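Periplasmic solute binding protein (Candidatus liberibacter, PDB 4CL2) binds manganese and zinc ions in the periplasm, probably to hand them to a metal-uptake transporter of the inner membrane. Local coordinates at residues V7-F11 against S12-D16; D47-K50 against I51-D55; I118-I121 against R122-L125; P255-T258 against Y259-L263. One frame throughout, in Å; residues are numbered along the deposited sequence.

Contact 1, where strand 6-9 runs into helix 12-22, touches each of the other three. L8 CD2 packs 3.7 Å from I51 CG1 of contact 2, V7 CG2 lies 3.9 Å from L125 CD2 of contact 3, and D16 OD2 takes a probable hydrogen bond from Y259 N of contact 4 at 2.9 Å. Contacts 2 and 4 are the farthest apart, about 26 Å between centres. The metal lies near contacts 1 and 4: the F11 side chain is about 8 Å from the bound manganese and about 6 Å from the side chain of D247, a ligand of the metal, and the L262 side chain is about 7 Å from that of D247. Contacts 2 and 3 lie away from the site.

Contact 1. Residues V7-F11 against S12-D16; sequences VLSSF and SIIGD
F11 meets the first turn of helix 12-22 twice, with its carbonyl and with its ring. F11 O, at the N-cap position, accepts a nearly straight bond from G15 N (3.0 Å, 169° at the hydrogen), the first turn of the helix closing on the residue before it. Packing is tight at G15, which has no side chain: S9 CB comes to 3.3 Å from G15 N, and the CA atoms of S9 and G15 are 5.0 Å apart. This is the strand-to-helix corner of a beta-alpha-beta unit, strand 6-9, helix 12-22 and strand 27-30, with the two strands parallel neighbours in the sheet. A chi1 of 83° sets F11 CG between the backbone N and carbonyl carbon of its own residue, and the ring then lies beside the helix start. I13 N stands 3.9 Å above one face, toward the rim, while F11 CE2 meets I13 CB at 3.7 Å and F11 CE1 meets I14 CG1 at 3.8 Å. S10 OG, in plane at the ring edge, has only a looser touch on I14 CD1, 3.9 Å, and bonds instead to E65. On the partly exposed side, the carboxylate of D16 leads away from the strand toward Y259 N.

Contact 2. Residues D47-K50 against I51-D55; sequences DAIK and IQNAD. With SO4 (sulfate ion), chain B.
I49 and N53, one turn apart, lie side by side on the exposed flank of helix 45-53, with I49 CG2 3.6 Å from N53 OD1. The isoleucine methyl CG2 stands opposite its own backbone N, which turns it along the helix toward the asparagine; beneath the pair, N53 N donates to I49 O at 2.9 Å. Q52 is bent where K50 is straight. Its chi1 of -73° lays CG 3.4 Å from A48 O, and the bend at chi2 (-56°) then swings the amide round so that NE2 reaches a bridging water. That water accepts from Q52 NE2 and donates to A48 O, both at 2.9 Å, giving the carbonyl a second partner beside Q52 N; NE2 also donates to N74 O. The helix carries the chain between the parallel strands 27-30 and 56-59 and crosses strand 6-9, which lies between them in the sheet. I51 and A54 face inward to L8 of that strand, and I51 CG1 rests 3.4 Å from D47 O, the carbonyl that receives I51 N. A54 leaves helical backbone angles, and its N keeps a weak bond to K50 O at 3.2 Å. In K50 every torsion past CG is near 180°, and the straight chain carries NZ clear of the helix to a sulfate, probably picked up from the crystallisation solution, with NZ 2.8 Å from its O3. The same ammonium bonds to T30 O and pairs with E33, while T30 N donates to the sulfate.

Contact 3. Residues I118-I121 against R122-L125; sequences IENI and RKAL
E119 and R122, three residues apart on helix 111-128, form a two-pronged salt bridge. R122 presents its guanidinium side-on: NE donates to E119 OE1 at 2.9 Å and NH2 to E119 OE2 at 2.7 Å, each at 177° at the hydrogen. Both oxygens are met on their syn sides and lie in or close to the guanidinium plane, yet the carboxylate is twisted 32° from that plane, which puts the donors somewhat out of the carboxylate plane. Bends in E119 (chi2 61°) and in R122 at chi3 bring the carboxylate and guanidinium level with each other, alongside. One residue on, a water links buried N120 to exposed K123, donating to N120 OD1 at 2.6 Å and accepting from K123 NZ at 2.9 Å. The other end of the amide, ND2, donates to the carbonyls of V84 and D86. Behind these groups run the helical bonds, such as R122 N to I118 O (2.8 Å) and L125 N to I121 O (2.9 Å). On the buried flank, I121 CG2 lies 3.9 Å from L125 CD1, and both residues pack on I21 of helix 12-22. Bidentate pairing fixes the rotation of the guanidinium and leaves neither carboxylate oxygen without a donor. The ammonium of K123, 4.8 Å from E119 OE2, would add a weaker attraction on this more exposed side, while the buried amide of N120 is satisfied by V84, D86 and the water.

Contact 4. Residues P255-T258 against Y259-L263; sequences PAPT and YLDLL
The carboxylate of D261 lies against P257 and T258, with OD2 3.4 Å from P257 CG and the carboxyl carbon CG 3.1 Å from T258 OG1. On the Y259 ring, L263 CD1 sits 3.6 Å above one face, offset toward the rim; I13 and I17 of helix 12-22 and Y143 of helix 133-158 also touch the side chain, and its OH bonds to W108 O. T258 OG1 receives D261 N at 3.0 Å and 161°. With chi1 at 72° the hydroxyl turns in over the first turn, where that amide meets it. A water sits 2.7 Å from T258 OG1 and donates to D261 OD1 at 3.3 Å, an oxygen that also pairs with R264. Deeper in, T258 O takes L262 N at 2.9 Å, and A256 CB packs against L262 CB at 3.9 Å. Helix 12-22 also reaches this end of the helix, through D16, whose side chain touches T258. A threonine N-cap of this kind, with its hydroxyl on the amide three residues on, is the classical start of an alpha helix, here the C-terminal helix 259-274.

Contact 1. Residues V7-F11 against S12-D16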
ATOM      1  N   VAL A   7      13.096 -13.926   7.100  1.00 16.28           N
ATOM      2  CA  VAL A   7      12.886 -12.853   6.091  1.00 15.10           C
ATOM      3  C   VAL A   7      12.078 -11.750   6.810  1.00 15.07           C
ATOM      4  O   VAL A   7      10.928 -11.963   7.248  1.00 15.74           O
ATOM      5  CB  VAL A   7      12.106 -13.369   4.881  1.00 14.49           C
ATOM      6  CG1 VAL A   7      11.853 -12.235   3.920  1.00 14.96           C
ATOM      7  CG2 VAL A   7      12.872 -14.497   4.218  1.00 16.18           C
ATOM      8  N   LEU A   8      12.725 -10.599   6.952  1.00 13.84           N
ATOM      9  CA  LEU A   8      12.176  -9.404   7.618  1.00 14.06           C
ATOM     10  C   LEU A   8      11.558  -8.472   6.566  1.00 13.93           C
ATOM     11  O   LEU A   8      12.218  -7.985   5.662  1.00 13.98           O
ATOM     12  CB  LEU A   8      13.243  -8.701   8.452  1.00 14.40           C
ATOM     13  CG  LEU A   8      12.750  -7.389   9.061  1.00 15.18           C
ATOM     14  CD1 LEU A   8      11.667  -7.611  10.119  1.00 15.35           C
ATOM     15  CD2 LEU A   8      13.996  -6.677   9.666  1.00 15.92           C
ATOM     16  N   SER A   9      10.261  -8.223   6.697  0.50 12.48           N
ATOM     17  CA  SER A   9       9.534  -7.233   5.863  0.50 12.18           C
ATOM     18  C   SER A   9       9.447  -5.890   6.630  0.50 13.38           C
ATOM     19  O   SER A   9       9.362  -5.850   7.857  0.50 13.61           O
ATOM     20  CB  SER A   9       8.132  -7.747   5.521  0.50 12.33           C
ATOM     21  OG  SER A   9       8.143  -8.948   4.758  0.50 10.30           O
ATOM     22  N   SER A  10       9.524  -4.790   5.897  1.00 13.39           N
ATOM     23  CA  SER A  10       9.541  -3.473   6.519  1.00 11.78           C
ATOM     24  C   SER A  10       8.195  -3.157   7.213  1.00 13.40           C
ATOM     25  O   SER A  10       8.213  -2.467   8.225  1.00 14.73           O
ATOM     26  CB  SER A  10       9.948  -2.398   5.538  1.00 13.35           C
ATOM     27  OG  SER A  10       8.979  -2.272   4.490  1.00 13.95           O
ATOM     28  N   PHE A  11       7.091  -3.538   6.623  1.00 14.27           N
ATOM     29  CA  PHE A  11       5.792  -3.257   7.231  1.00 14.35           C
ATOM     30  C   PHE A  11       4.751  -4.277   6.858  1.00 14.17           C
ATOM     31  O   PHE A  11       4.991  -5.249   6.115  1.00 14.39           O
ATOM     32  CB  PHE A  11       5.344  -1.791   6.926  1.00 14.88           C
ATOM     33  CG  PHE A  11       4.679  -1.590   5.557  1.00 16.47           C
ATOM     34  CD1 PHE A  11       5.353  -1.782   4.362  1.00 15.75           C
ATOM     35  CD2 PHE A  11       3.361  -1.157   5.511  1.00 15.83           C
ATOM     36  CE1 PHE A  11       4.736  -1.535   3.134  1.00 17.48           C
ATOM     37  CE2 PHE A  11       2.729  -0.923   4.283  1.00 15.98           C
ATOM     38  CZ  PHE A  11       3.424  -1.102   3.099  1.00 15.13           C
ATOM     39  N   SER A  12       3.587  -4.152   7.510  1.00 13.49           N
ATOM     40  CA  SER A  12       2.622  -5.257   7.563  1.00 15.10           C
ATOM     41  C   SER A  12       2.188  -5.754   6.214  1.00 13.55           C
ATOM     42  O   SER A  12       2.004  -6.954   6.016  1.00 15.21           O
ATOM     43  CB  SER A  12       1.370  -4.837   8.383  1.00 15.91           C
ATOM     44  OG  SER A  12       0.770  -3.615   7.909  1.00 14.91           O
ATOM     45  N   ILE A  13       2.002  -4.863   5.261  1.00 14.73           N
ATOM     46  CA  ILE A  13       1.513  -5.285   3.962  1.00 13.39           C
ATOM     47  C   ILE A  13       2.520  -6.210   3.293  1.00 14.11           C
ATOM     48  O   ILE A  13       2.143  -7.268   2.763  1.00 14.09           O
ATOM     49  CB  ILE A  13       1.177  -4.115   3.078  1.00 15.52           C
ATOM     50  CG1 ILE A  13      -0.045  -3.384   3.718  1.00 16.99           C
ATOM     51  CG2 ILE A  13       0.982  -4.553   1.616  1.00 16.53           C
ATOM     52  CD1 ILE A  13      -0.523  -2.218   2.845  1.00 18.97           C
ATOM     53  N   ILE A  14       3.783  -5.842   3.313  1.00 14.86           N
ATOM     54  CA  ILE A  14       4.808  -6.718   2.724  1.00 12.63           C
ATOM     55  C   ILE A  14       4.986  -8.027   3.467  1.00 11.69           C
ATOM     56  O   ILE A  14       5.104  -9.101   2.867  1.00 12.97           O
ATOM     57  CB  ILE A  14       6.142  -5.943   2.559  1.00 14.29           C
ATOM     58  CG1 ILE A  14       5.945  -4.768   1.582  1.00 16.17           C
ATOM     59  CG2 ILE A  14       7.283  -6.845   2.118  1.00 15.89           C
ATOM     60  CD1 ILE A  14       7.183  -3.881   1.434  1.00 16.23           C
ATOM     61  N   GLY A  15       4.893  -7.985   4.798  1.00 12.65           N
ATOM     62  CA  GLY A  15       4.921  -9.196   5.572  1.00 14.45           C
ATOM     63  C   GLY A  15       3.852 -10.179   5.200  1.00 13.68           C
ATOM     64  O   GLY A  15       4.108 -11.407   5.084  1.00 13.79           O
ATOM     65  N   ASP A  16       2.631  -9.686   4.991  1.00 13.88           N
ATOM     66  CA  ASP A  16       1.521 -10.565   4.657  1.00 15.80           C
ATOM     67  C   ASP A  16       1.663 -11.158   3.243  1.00 13.82           C
ATOM     68  O   ASP A  16       1.390 -12.364   3.003  1.00 14.38           O
ATOM     69  CB  ASP A  16       0.186  -9.816   4.787  1.00 14.26           C
ATOM     70  CG  ASP A  16      -0.975 -10.705   4.466  1.00 15.76           C
ATOM     71  OD1 ASP A  16      -1.326 -11.587   5.275  1.00 15.30           O
ATOM     72  OD2 ASP A  16      -1.521 -10.561   3.357  1.00 14.72           O
TER

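Contact 2. Residues D47-K50 against I51-D55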
ATOM      1  N   ASP A  47      13.431  -4.594  17.936  1.00 19.83           N
ATOM      2  CA  ASP A  47      13.516  -4.505  16.542  1.00 17.53           C
ATOM      3  C   ASP A  47      14.937  -4.726  15.979  1.00 16.83           C
ATOM      4  O   ASP A  47      15.062  -5.340  14.899  1.00 15.76           O
ATOM      5  CB  ASP A  47      13.017  -3.150  16.020  1.00 19.80           C
ATOM      6  CG  ASP A  47      11.503  -2.951  16.188  1.00 21.18           C
ATOM      7  OD1 ASP A  47      10.725  -3.918  16.440  1.00 21.92           O
ATOM      8  OD2 ASP A  47      11.137  -1.765  16.212  1.00 21.63           O
ATOM      9  N   ALA A  48      15.948  -4.251  16.670  1.00 18.29           N
ATOM     10  CA  ALA A  48      17.315  -4.473  16.216  1.00 17.82           C
ATOM     11  C   ALA A  48      17.672  -5.985  16.213  1.00 16.91           C
ATOM     12  O   ALA A  48      18.430  -6.459  15.392  1.00 17.33           O
ATOM     13  CB  ALA A  48      18.289  -3.703  17.000  1.00 19.09           C
ATOM     14  N   ILE A  49      17.090  -6.717  17.137  1.00 17.54           N
ATOM     15  CA  ILE A  49      17.151  -8.210  17.070  1.00 17.30           C
ATOM     16  C   ILE A  49      16.553  -8.778  15.817  1.00 16.62           C
ATOM     17  O   ILE A  49      17.142  -9.642  15.127  1.00 15.78           O
ATOM     18  CB  ILE A  49      16.558  -8.866  18.354  1.00 17.78           C
ATOM     19  CG1 ILE A  49      17.237  -8.373  19.578  1.00 18.81           C
ATOM     20  CG2 ILE A  49      16.616 -10.402  18.264  1.00 18.37           C
ATOM     21  CD1 ILE A  49      18.756  -8.552  19.751  1.00 18.91           C
ATOM     22  N   LYS A  50      15.347  -8.321  15.429  1.00 16.98           N
ATOM     23  CA  LYS A  50      14.765  -8.756  14.175  1.00 15.86           C
ATOM     24  C   LYS A  50      15.686  -8.488  13.006  1.00 16.93           C
ATOM     25  O   LYS A  50      15.836  -9.297  12.111  1.00 14.94           O
ATOM     26  CB  LYS A  50      13.445  -8.082  13.916  1.00 15.95           C
ATOM     27  CG  LYS A  50      12.345  -8.517  14.837  1.00 17.95           C
ATOM     28  CD  LYS A  50      11.021  -7.872  14.415  1.00 20.12           C
ATOM     29  CE  LYS A  50       9.934  -8.317  15.334  1.00 21.51           C
ATOM     30  NZ  LYS A  50       8.574  -7.764  15.042  1.00 19.27           N
ATOM     31  N   ILE A  51      16.303  -7.318  13.028  1.00 14.70           N
ATOM     32  CA  ILE A  51      17.238  -6.939  11.976  1.00 15.51           C
ATOM     33  C   ILE A  51      18.474  -7.843  11.905  1.00 16.23           C
ATOM     34  O   ILE A  51      18.916  -8.218  10.805  1.00 16.85           O
ATOM     35  CB  ILE A  51      17.552  -5.391  12.105  1.00 16.13           C
ATOM     36  CG1 ILE A  51      16.267  -4.602  11.798  1.00 16.26           C
ATOM     37  CG2 ILE A  51      18.729  -5.004  11.169  1.00 17.07           C
ATOM     38  CD1 ILE A  51      16.396  -3.119  12.122  1.00 17.06           C
ATOM     39  N   GLN A  52      19.045  -8.152  13.046  1.00 15.00           N
ATOM     40  CA  GLN A  52      20.216  -9.048  13.110  1.00 15.49           C
ATOM     41  C   GLN A  52      19.882 -10.478  12.620  1.00 16.18           C
ATOM     42  O   GLN A  52      20.709 -11.148  11.963  1.00 17.20           O
ATOM     43  CB  GLN A  52      20.769  -9.153  14.533  1.00 17.20           C
ATOM     44  CG  GLN A  52      21.500  -7.904  14.995  1.00 17.98           C
ATOM     45  CD  GLN A  52      22.635  -7.575  14.010  1.00 19.69           C
ATOM     46  OE1 GLN A  52      23.528  -8.397  13.768  1.00 21.02           O
ATOM     47  NE2 GLN A  52      22.634  -6.338  13.494  1.00 21.69           N
ATOM     48  N   ASN A  53      18.678 -10.926  12.967  1.00 15.16           N
ATOM     49  CA  ASN A  53      18.245 -12.269  12.596  1.00 16.41           C
ATOM     50  C   ASN A  53      17.922 -12.421  11.125  1.00 15.46           C
ATOM     51  O   ASN A  53      17.991 -13.570  10.606  1.00 16.25           O
ATOM     52  CB  ASN A  53      17.014 -12.698  13.384  1.00 17.66           C
ATOM     53  CG  ASN A  53      17.296 -12.959  14.842  1.00 20.35           C
ATOM     54  OD1 ASN A  53      16.367 -12.909  15.685  1.00 28.82           O
ATOM     55  ND2 ASN A  53      18.446 -13.342  15.146  1.00 19.33           N
ATOM     56  N   ALA A  54      17.603 -11.346  10.437  1.00 15.70           N
ATOM     57  CA  ALA A  54      17.173 -11.421   9.050  1.00 16.90           C
ATOM     58  C   ALA A  54      18.277 -11.979   8.137  1.00 16.59           C
ATOM     59  O   ALA A  54      19.414 -11.509   8.113  1.00 16.21           O
ATOM     60  CB  ALA A  54      16.748 -10.056   8.573  1.00 16.89           C
ATOM     61  N   ASP A  55      17.872 -12.956   7.327  1.00 17.34           N
ATOM     62  CA  ASP A  55      18.668 -13.420   6.201  1.00 17.82           C
ATOM     63  C   ASP A  55      18.388 -12.634   4.913  1.00 15.95           C
ATOM     64  O   ASP A  55      19.105 -12.794   3.935  1.00 16.72           O
ATOM     65  CB  ASP A  55      18.382 -14.945   6.012  1.00 19.57           C
ATOM     66  CG  ASP A  55      18.812 -15.731   7.191  1.00 20.91           C
ATOM     67  OD1 ASP A  55      20.012 -15.662   7.549  1.00 20.01           O
ATOM     68  OD2 ASP A  55      17.987 -16.392   7.812  1.00 18.68           O
TER
HETATM   69  S   SO4 B1276       6.646 -10.717  13.735  0.60 21.45           S
HETATM   70  O1  SO4 B1276       5.471  -9.870  14.005  0.60 26.22           O
HETATM   71  O2  SO4 B1276       7.220 -11.474  14.873  0.60 30.83           O
HETATM   72  O3  SO4 B1276       7.667  -9.817  13.366  0.60 11.12           O
HETATM   73  O4  SO4 B1276       6.282 -11.719  12.728  0.60 28.57           O
HETATM   74  O   HOH W   1      20.391  -4.661  14.356  1.00 21.41           O

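Contact 3. Residues I118-I121 against R122-L125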
ATOM      1  N   ILE A 118       4.462  -9.377  -5.716  1.00 12.90           N
ATOM      2  CA  ILE A 118       4.518 -10.857  -5.557  1.00 14.43           C
ATOM      3  C   ILE A 118       5.708 -11.420  -6.313  1.00 14.16           C
ATOM      4  O   ILE A 118       6.448 -12.243  -5.763  1.00 14.38           O
ATOM      5  CB  ILE A 118       3.178 -11.471  -6.017  1.00 13.79           C
ATOM      6  CG1 ILE A 118       2.076 -11.101  -5.010  1.00 14.41           C
ATOM      7  CG2 ILE A 118       3.307 -12.990  -6.175  1.00 15.42           C
ATOM      8  CD1 ILE A 118       0.685 -11.319  -5.536  1.00 14.46           C
ATOM      9  N   GLU A 119       5.894 -11.008  -7.585  1.00 15.60           N
ATOM     10  CA  GLU A 119       6.971 -11.511  -8.434  1.00 17.78           C
ATOM     11  C   GLU A 119       8.323 -11.176  -7.830  1.00 15.77           C
ATOM     12  O   GLU A 119       9.235 -12.023  -7.804  1.00 14.94           O
ATOM     13  CB  GLU A 119       6.833 -10.996  -9.868  1.00 19.81           C
ATOM     14  CG  GLU A 119       8.062 -11.280 -10.698  1.00 18.98           C
ATOM     15  CD  GLU A 119       8.405 -12.747 -10.850  1.00 20.72           C
ATOM     16  OE1 GLU A 119       7.557 -13.632 -10.515  1.00 19.07           O
ATOM     17  OE2 GLU A 119       9.556 -13.028 -11.254  1.00 20.53           O
ATOM     18  N   ASN A 120       8.499  -9.921  -7.372  1.00 15.99           N
ATOM     19  CA  ASN A 120       9.807  -9.557  -6.835  1.00 14.48           C
ATOM     20  C   ASN A 120      10.076 -10.328  -5.557  1.00 12.99           C
ATOM     21  O   ASN A 120      11.253 -10.667  -5.266  1.00 14.96           O
ATOM     22  CB  ASN A 120       9.844  -8.039  -6.549  1.00 14.86           C
ATOM     23  CG  ASN A 120      10.022  -7.251  -7.823  1.00 18.56           C
ATOM     24  OD1 ASN A 120      10.583  -7.770  -8.779  1.00 19.72           O
ATOM     25  ND2 ASN A 120       9.526  -6.042  -7.873  1.00 16.65           N
ATOM     26  N   ILE A 121       9.053 -10.600  -4.766  1.00 12.38           N
ATOM     27  CA  ILE A 121       9.257 -11.325  -3.507  1.00 12.92           C
ATOM     28  C   ILE A 121       9.545 -12.814  -3.821  1.00 13.57           C
ATOM     29  O   ILE A 121      10.429 -13.437  -3.209  1.00 13.20           O
ATOM     30  CB  ILE A 121       8.088 -11.118  -2.520  1.00 11.92           C
ATOM     31  CG1 ILE A 121       8.114  -9.671  -2.022  1.00 13.22           C
ATOM     32  CG2 ILE A 121       8.197 -12.056  -1.296  1.00 15.11           C
ATOM     33  CD1 ILE A 121       6.852  -9.236  -1.324  1.00 15.31           C
ATOM     34  N   ARG A 122       8.782 -13.380  -4.741  1.00 14.80           N
ATOM     35  CA  ARG A 122       9.055 -14.753  -5.218  1.00 14.28           C
ATOM     36  C   ARG A 122      10.521 -14.899  -5.666  1.00 15.09           C
ATOM     37  O   ARG A 122      11.242 -15.835  -5.266  1.00 16.61           O
ATOM     38  CB  ARG A 122       8.120 -15.153  -6.351  1.00 14.57           C
ATOM     39  CG  ARG A 122       8.390 -16.561  -6.857  1.00 16.18           C
ATOM     40  CD  ARG A 122       8.000 -16.738  -8.306  1.00 15.84           C
ATOM     41  NE  ARG A 122       8.834 -15.891  -9.203  1.00 17.75           N
ATOM     42  CZ  ARG A 122      10.108 -16.108  -9.484  1.00 17.62           C
ATOM     43  NH1 ARG A 122      10.756 -17.145  -9.013  1.00 20.61           N
ATOM     44  NH2 ARG A 122      10.770 -15.269 -10.261  1.00 20.33           N
ATOM     45  N   LYS A 123      10.978 -13.944  -6.486  1.00 13.85           N
ATOM     46  CA  LYS A 123      12.337 -13.974  -6.991  1.00 15.92           C
ATOM     47  C   LYS A 123      13.352 -13.908  -5.878  1.00 15.37           C
ATOM     48  O   LYS A 123      14.329 -14.663  -5.877  1.00 17.50           O
ATOM     49  CB  LYS A 123      12.498 -12.812  -8.012  1.00 18.90           C
ATOM     50  CG  LYS A 123      13.861 -12.835  -8.665  1.00 24.32           C
ATOM     51  CD  LYS A 123      14.029 -11.708  -9.703  1.00 33.67           C
ATOM     52  CE  LYS A 123      12.788 -11.045 -10.240  1.00 44.47           C
ATOM     53  NZ  LYS A 123      13.225  -9.869 -11.085  1.00 50.97           N
ATOM     54  N   ALA A 124      13.128 -13.010  -4.912  1.00 14.60           N
ATOM     55  CA  ALA A 124      14.070 -12.888  -3.801  1.00 16.16           C
ATOM     56  C   ALA A 124      14.101 -14.120  -2.892  1.00 16.43           C
ATOM     57  O   ALA A 124      15.167 -14.563  -2.461  1.00 16.79           O
ATOM     58  CB  ALA A 124      13.754 -11.614  -3.019  1.00 14.80           C
ATOM     59  N   LEU A 125      12.946 -14.679  -2.590  1.00 14.85           N
ATOM     60  CA  LEU A 125      12.868 -15.889  -1.784  1.00 17.08           C
ATOM     61  C   LEU A 125      13.572 -17.045  -2.464  1.00 18.39           C
ATOM     62  O   LEU A 125      14.281 -17.788  -1.813  1.00 16.26           O
ATOM     63  CB  LEU A 125      11.413 -16.269  -1.538  1.00 15.23           C
ATOM     64  CG  LEU A 125      10.651 -15.401  -0.528  1.00 14.42           C
ATOM     65  CD1 LEU A 125       9.162 -15.752  -0.559  1.00 15.26           C
ATOM     66  CD2 LEU A 125      11.181 -15.527   0.911  1.00 18.46           C
TER
HETATM   67  O   HOH W   2      12.819  -7.164 -10.014  1.00 46.98           O

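Contact 4. Residues P255-T258 against Y259-L263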
ATOM      1  N   PRO A 255     -11.411  -5.061   9.425  1.00 19.81           N
ATOM      2  CA  PRO A 255     -11.819  -5.534   8.094  1.00 19.44           C
ATOM      3  C   PRO A 255     -10.727  -5.817   7.089  1.00 17.97           C
ATOM      4  O   PRO A 255     -11.000  -6.303   5.974  1.00 17.25           O
ATOM      5  CB  PRO A 255     -12.714  -4.407   7.615  1.00 21.13           C
ATOM      6  CG  PRO A 255     -12.142  -3.190   8.251  1.00 23.41           C
ATOM      7  CD  PRO A 255     -11.664  -3.628   9.593  1.00 21.74           C
ATOM      8  N   ALA A 256      -9.477  -5.520   7.435  1.00 15.95           N
ATOM      9  CA  ALA A 256      -8.383  -5.563   6.457  1.00 15.93           C
ATOM     10  C   ALA A 256      -7.135  -6.218   7.079  1.00 14.61           C
ATOM     11  O   ALA A 256      -6.066  -5.596   7.054  1.00 16.18           O
ATOM     12  CB  ALA A 256      -8.056  -4.199   5.918  1.00 15.56           C
ATOM     13  N   PRO A 257      -7.291  -7.467   7.580  1.00 15.97           N
ATOM     14  CA  PRO A 257      -6.178  -8.083   8.343  1.00 19.74           C
ATOM     15  C   PRO A 257      -5.121  -8.720   7.416  1.00 19.34           C
ATOM     16  O   PRO A 257      -4.115  -9.236   7.898  1.00 17.65           O
ATOM     17  CB  PRO A 257      -6.875  -9.107   9.169  1.00 19.15           C
ATOM     18  CG  PRO A 257      -7.990  -9.604   8.297  1.00 20.45           C
ATOM     19  CD  PRO A 257      -8.515  -8.268   7.738  1.00 17.53           C
ATOM     20  N   THR A 258      -5.368  -8.726   6.125  1.00 15.32           N
ATOM     21  CA  THR A 258      -4.432  -9.245   5.114  1.00 13.92           C
ATOM     22  C   THR A 258      -4.369  -8.283   3.949  1.00 14.65           C
ATOM     23  O   THR A 258      -5.252  -7.433   3.775  1.00 13.18           O
ATOM     24  CB  THR A 258      -4.857 -10.635   4.565  1.00 14.50           C
ATOM     25  OG1 THR A 258      -6.014 -10.500   3.718  1.00 14.05           O
ATOM     26  CG2 THR A 258      -5.203 -11.626   5.640  1.00 18.46           C
ATOM     27  N   TYR A 259      -3.341  -8.382   3.107  1.00 12.58           N
ATOM     28  CA  TYR A 259      -3.272  -7.522   1.953  1.00 12.84           C
ATOM     29  C   TYR A 259      -4.440  -7.694   1.018  1.00 12.45           C
ATOM     30  O   TYR A 259      -5.026  -6.698   0.520  1.00 13.39           O
ATOM     31  CB  TYR A 259      -1.955  -7.772   1.209  1.00 13.57           C
ATOM     32  CG  TYR A 259      -1.754  -7.026  -0.133  1.00 11.92           C
ATOM     33  CD1 TYR A 259      -1.849  -5.692  -0.198  1.00 12.73           C
ATOM     34  CD2 TYR A 259      -1.425  -7.686  -1.266  1.00 14.99           C
ATOM     35  CE1 TYR A 259      -1.603  -4.974  -1.385  1.00 14.25           C
ATOM     36  CE2 TYR A 259      -1.159  -7.021  -2.438  1.00 14.65           C
ATOM     37  CZ  TYR A 259      -1.250  -5.659  -2.504  1.00 13.69           C
ATOM     38  OH  TYR A 259      -0.992  -4.980  -3.673  1.00 13.82           O
ATOM     39  N   LEU A 260      -4.778  -8.940   0.689  1.00 12.86           N
ATOM     40  CA  LEU A 260      -5.955  -9.182  -0.138  1.00 13.31           C
ATOM     41  C   LEU A 260      -7.212  -8.552   0.468  1.00 14.79           C
ATOM     42  O   LEU A 260      -7.947  -7.880  -0.263  1.00 14.00           O
ATOM     43  CB  LEU A 260      -6.168 -10.658  -0.372  1.00 15.81           C
ATOM     44  CG  LEU A 260      -7.330 -11.072  -1.299  1.00 18.09           C
ATOM     45  CD1 LEU A 260      -7.128 -12.460  -1.763  1.00 19.33           C
ATOM     46  CD2 LEU A 260      -8.631 -11.017  -0.554  1.00 22.94           C
ATOM     47  N   ASP A 261      -7.437  -8.702   1.765  1.00 15.31           N
ATOM     48  CA  ASP A 261      -8.598  -8.123   2.424  1.00 15.74           C
ATOM     49  C   ASP A 261      -8.559  -6.595   2.384  1.00 15.13           C
ATOM     50  O   ASP A 261      -9.596  -5.974   2.245  1.00 15.18           O
ATOM     51  CB  ASP A 261      -8.708  -8.549   3.844  1.00 16.89           C
ATOM     52  CG  ASP A 261      -9.023 -10.052   4.007  1.00 19.27           C
ATOM     53  OD1 ASP A 261      -9.506 -10.689   3.100  1.00 22.62           O
ATOM     54  OD2 ASP A 261      -8.801 -10.559   5.087  1.00 21.19           O
ATOM     55  N   LEU A 262      -7.390  -6.021   2.481  1.00 13.39           N
ATOM     56  CA  LEU A 262      -7.230  -4.587   2.400  1.00 14.23           C
ATOM     57  C   LEU A 262      -7.612  -4.067   1.041  1.00 13.01           C
ATOM     58  O   LEU A 262      -8.382  -3.081   0.919  1.00 12.81           O
ATOM     59  CB  LEU A 262      -5.788  -4.158   2.714  1.00 13.86           C
ATOM     60  CG  LEU A 262      -5.472  -2.655   2.637  1.00 14.00           C
ATOM     61  CD1 LEU A 262      -4.464  -2.308   3.748  1.00 14.99           C
ATOM     62  CD2 LEU A 262      -4.909  -2.330   1.295  1.00 15.36           C
ATOM     63  N   LEU A 263      -7.069  -4.647  -0.025  1.00 12.92           N
ATOM     64  CA  LEU A 263      -7.453  -4.230  -1.367  1.00 14.00           C
ATOM     65  C   LEU A 263      -8.951  -4.430  -1.568  1.00 13.78           C
ATOM     66  O   LEU A 263      -9.633  -3.591  -2.138  1.00 13.12           O
ATOM     67  CB  LEU A 263      -6.735  -5.076  -2.424  1.00 14.94           C
ATOM     68  CG  LEU A 263      -5.271  -4.757  -2.612  1.00 16.67           C
ATOM     69  CD1 LEU A 263      -4.714  -5.674  -3.688  1.00 18.97           C
ATOM     70  CD2 LEU A 263      -5.012  -3.311  -2.999  1.00 16.98           C
TER
HETATM   71  O   HOH W   3      -7.099 -12.861   2.848  1.00 25.46           O